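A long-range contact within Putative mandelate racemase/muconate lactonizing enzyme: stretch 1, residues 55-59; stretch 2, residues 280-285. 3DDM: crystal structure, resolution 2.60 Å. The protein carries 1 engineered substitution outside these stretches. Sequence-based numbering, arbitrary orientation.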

ATOM      1  N   GLY A  55       3.028 -21.350  -5.502  1.00 41.87           N
ATOM      2  CA  GLY A  55       2.446 -20.133  -6.033  1.00 41.14           C
ATOM      3  C   GLY A  55       3.482 -19.028  -6.177  1.00 40.89           C
ATOM      4  O   GLY A  55       4.647 -19.197  -5.799  1.00 39.24           O
ATOM      5  N   GLU A  56       3.056 -17.894  -6.724  1.00 40.51           N
ATOM      6  CA  GLU A  56       3.941 -16.748  -6.908  1.00 40.58           C
ATOM      7  C   GLU A  56       3.244 -15.473  -6.444  1.00 39.72           C
ATOM      8  O   GLU A  56       2.043 -15.310  -6.631  1.00 40.63           O
ATOM      9  CB  GLU A  56       4.344 -16.599  -8.385  1.00 40.57           C
ATOM     10  CG  GLU A  56       5.491 -15.617  -8.585  1.00 45.46           C
ATOM     11  CD  GLU A  56       6.096 -15.636  -9.992  1.00 48.13           C
ATOM     12  OE1 GLU A  56       6.265 -16.734 -10.568  1.00 48.26           O
ATOM     13  OE2 GLU A  56       6.424 -14.544 -10.512  1.00 50.13           O
ATOM     14  N   VAL A  57       3.989 -14.577  -5.817  1.00 39.08           N
ATOM     15  CA  VAL A  57       3.411 -13.320  -5.372  1.00 38.59           C
ATOM     16  C   VAL A  57       4.000 -12.210  -6.225  1.00 38.96           C
ATOM     17  O   VAL A  57       5.212 -12.009  -6.235  1.00 38.65           O
ATOM     18  CB  VAL A  57       3.727 -13.024  -3.893  1.00 37.86           C
ATOM     19  CG1 VAL A  57       3.149 -11.669  -3.508  1.00 36.84           C
ATOM     20  CG2 VAL A  57       3.154 -14.114  -3.007  1.00 37.07           C
ATOM     21  N   TRP A  58       3.138 -11.506  -6.954  1.00 39.25           N
ATOM     22  CA  TRP A  58       3.567 -10.406  -7.808  1.00 38.83           C
ATOM     23  C   TRP A  58       4.503  -9.491  -7.025  1.00 40.84           C
ATOM     24  O   TRP A  58       4.247  -9.177  -5.849  1.00 41.42           O
ATOM     25  CB  TRP A  58       2.356  -9.600  -8.269  1.00 37.65           C
ATOM     26  CG  TRP A  58       2.707  -8.495  -9.219  1.00 38.31           C
ATOM     27  CD1 TRP A  58       2.846  -8.593 -10.578  1.00 38.58           C
ATOM     28  CD2 TRP A  58       3.009  -7.135  -8.882  1.00 36.73           C
ATOM     29  NE1 TRP A  58       3.218  -7.380 -11.105  1.00 38.72           N
ATOM     30  CE2 TRP A  58       3.324  -6.466 -10.088  1.00 37.55           C
ATOM     31  CE3 TRP A  58       3.048  -6.417  -7.678  1.00 34.65           C
ATOM     32  CZ2 TRP A  58       3.671  -5.109 -10.126  1.00 35.50           C
ATOM     33  CZ3 TRP A  58       3.396  -5.073  -7.714  1.00 34.50           C
ATOM     34  CH2 TRP A  58       3.702  -4.432  -8.933  1.00 34.84           C
ATOM     35  N   CYS A  59       5.584  -9.052  -7.661  1.00 40.57           N
ATOM     36  CA  CYS A  59       6.506  -8.171  -6.961  1.00 42.18           C
ATOM     37  C   CYS A  59       7.433  -7.391  -7.875  1.00 42.92           C
ATOM     38  O   CYS A  59       8.559  -7.076  -7.494  1.00 45.28           O
ATOM     39  CB  CYS A  59       7.344  -8.977  -5.959  1.00 40.43           C
ATOM     40  SG  CYS A  59       8.628 -10.010  -6.715  1.00 43.99           S
ATOM     41  N   PRO A 280      -7.123  -9.159 -15.592  1.00 44.57           N
ATOM     42  CA  PRO A 280      -6.745  -9.317 -14.184  1.00 45.27           C
ATOM     43  C   PRO A 280      -5.450 -10.138 -14.023  1.00 46.57           C
ATOM     44  O   PRO A 280      -5.277 -11.183 -14.670  1.00 47.24           O
ATOM     45  CB  PRO A 280      -7.964 -10.008 -13.573  1.00 44.70           C
ATOM     46  CG  PRO A 280      -8.585 -10.744 -14.747  1.00 43.15           C
ATOM     47  CD  PRO A 280      -8.453  -9.738 -15.862  1.00 44.22           C
ATOM     48  N   ASP A 281      -4.543  -9.651 -13.172  1.00 45.68           N
ATOM     49  CA  ASP A 281      -3.266 -10.323 -12.906  1.00 43.48           C
ATOM     50  C   ASP A 281      -3.482 -11.244 -11.705  1.00 42.11           C
ATOM     51  O   ASP A 281      -3.384 -10.815 -10.557  1.00 42.37           O
ATOM     52  CB  ASP A 281      -2.186  -9.291 -12.578  1.00 43.76           C
ATOM     53  CG  ASP A 281      -0.798  -9.882 -12.574  1.00 44.80           C
ATOM     54  OD1 ASP A 281      -0.647 -11.042 -12.141  1.00 44.73           O
ATOM     55  OD2 ASP A 281       0.147  -9.181 -12.995  1.00 46.52           O
ATOM     56  N   LEU A 282      -3.759 -12.517 -11.972  1.00 41.80           N
ATOM     57  CA  LEU A 282      -4.047 -13.459 -10.899  1.00 39.20           C
ATOM     58  C   LEU A 282      -2.988 -13.549  -9.801  1.00 37.23           C
ATOM     59  O   LEU A 282      -3.295 -13.987  -8.697  1.00 34.69           O
ATOM     60  CB  LEU A 282      -4.385 -14.839 -11.484  1.00 38.26           C
ATOM     61  CG  LEU A 282      -3.451 -16.023 -11.297  1.00 37.74           C
ATOM     62  CD1 LEU A 282      -4.142 -17.269 -11.781  1.00 37.41           C
ATOM     63  CD2 LEU A 282      -2.171 -15.789 -12.061  1.00 40.23           C
ATOM     64  N   ALA A 283      -1.763 -13.113 -10.084  1.00 37.01           N
ATOM     65  CA  ALA A 283      -0.703 -13.133  -9.060  1.00 37.83           C
ATOM     66  C   ALA A 283      -0.682 -11.808  -8.272  1.00 37.36           C
ATOM     67  O   ALA A 283      -0.032 -11.691  -7.228  1.00 36.43           O
ATOM     68  CB  ALA A 283       0.655 -13.380  -9.697  1.00 35.59           C
ATOM     69  N   LYS A 284      -1.404 -10.815  -8.782  1.00 36.57           N
ATOM     70  CA  LYS A 284      -1.477  -9.518  -8.131  1.00 37.87           C
ATOM     71  C   LYS A 284      -2.700  -9.487  -7.224  1.00 39.73           C
ATOM     72  O   LYS A 284      -2.631  -8.987  -6.100  1.00 41.16           O
ATOM     73  CB  LYS A 284      -1.573  -8.411  -9.176  1.00 36.31           C
ATOM     74  CG  LYS A 284      -0.517  -7.330  -9.033  1.00 38.06           C
ATOM     75  CD  LYS A 284      -0.615  -6.305 -10.155  1.00 36.98           C
ATOM     76  CE  LYS A 284       0.097  -5.029  -9.786  1.00 37.95           C
ATOM     77  NZ  LYS A 284      -0.231  -3.917 -10.715  1.00 38.82           N
ATOM     78  N   TRP A 285      -3.818 -10.027  -7.713  1.00 40.41           N
ATOM     79  CA  TRP A 285      -5.046 -10.064  -6.921  1.00 40.65           C
ATOM     80  C   TRP A 285      -5.963 -11.282  -7.126  1.00 41.47           C
ATOM     81  O   TRP A 285      -6.090 -11.825  -8.229  1.00 41.46           O
ATOM     82  CB  TRP A 285      -5.890  -8.798  -7.146  1.00 37.93           C
ATOM     83  CG  TRP A 285      -7.191  -8.887  -6.405  1.00 38.48           C
ATOM     84  CD1 TRP A 285      -7.398  -8.627  -5.075  1.00 38.56           C
ATOM     85  CD2 TRP A 285      -8.429  -9.428  -6.902  1.00 38.68           C
ATOM     86  NE1 TRP A 285      -8.684  -8.979  -4.712  1.00 38.04           N
ATOM     87  CE2 TRP A 285      -9.337  -9.472  -5.812  1.00 37.85           C
ATOM     88  CE3 TRP A 285      -8.857  -9.886  -8.160  1.00 37.86           C
ATOM     89  CZ2 TRP A 285     -10.647  -9.955  -5.943  1.00 36.44           C
ATOM     90  CZ3 TRP A 285     -10.160 -10.367  -8.292  1.00 37.85           C
ATOM     91  CH2 TRP A 285     -11.041 -10.396  -7.183  1.00 36.84           C
TER

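Two segments more than 220 residues apart meet where W58 lies against K284, their CA atoms 5.1 Å apart. One backbone hydrogen bond joins them, from W58 N to A283 O at 3.2 Å, with an N-H...O angle of 162°. The chain turns tightly around A283: D281 O accepts from K284 N (2.7 Å) and W285 N (3.0 Å), while D281 OD1 takes A283 N at 3.1 Å. A short, polar aspartate with chi1 t suits this turn, its carboxylate folding back onto the backbone that follows.

The CA-to-CB bond of W58 points toward the other stretch. With chi1 t and chi2 of 86°, its indole presents a face to K284, whose aliphatic chain runs across it. K284 CG lies 3.4 Å from W58 CG, and K284 CE sits 3.5 Å from the centroid of the six-membered ring, almost on the normal, a CH-pi contact. Although chi1 of K284 lies between wells at -126°, chi2 to chi4 are all t, and this extended chain carries NZ to 4.4 Å from the same centroid, a cation-pi interaction; NZ also hydrogen-bonds elsewhere in the structure. Lysine thus offers the ring both methylenes and charge. The small methyl of A283 fits beside the backbone, its CB 3.9 Å from E56 O and 4.4 Å from W58 CB.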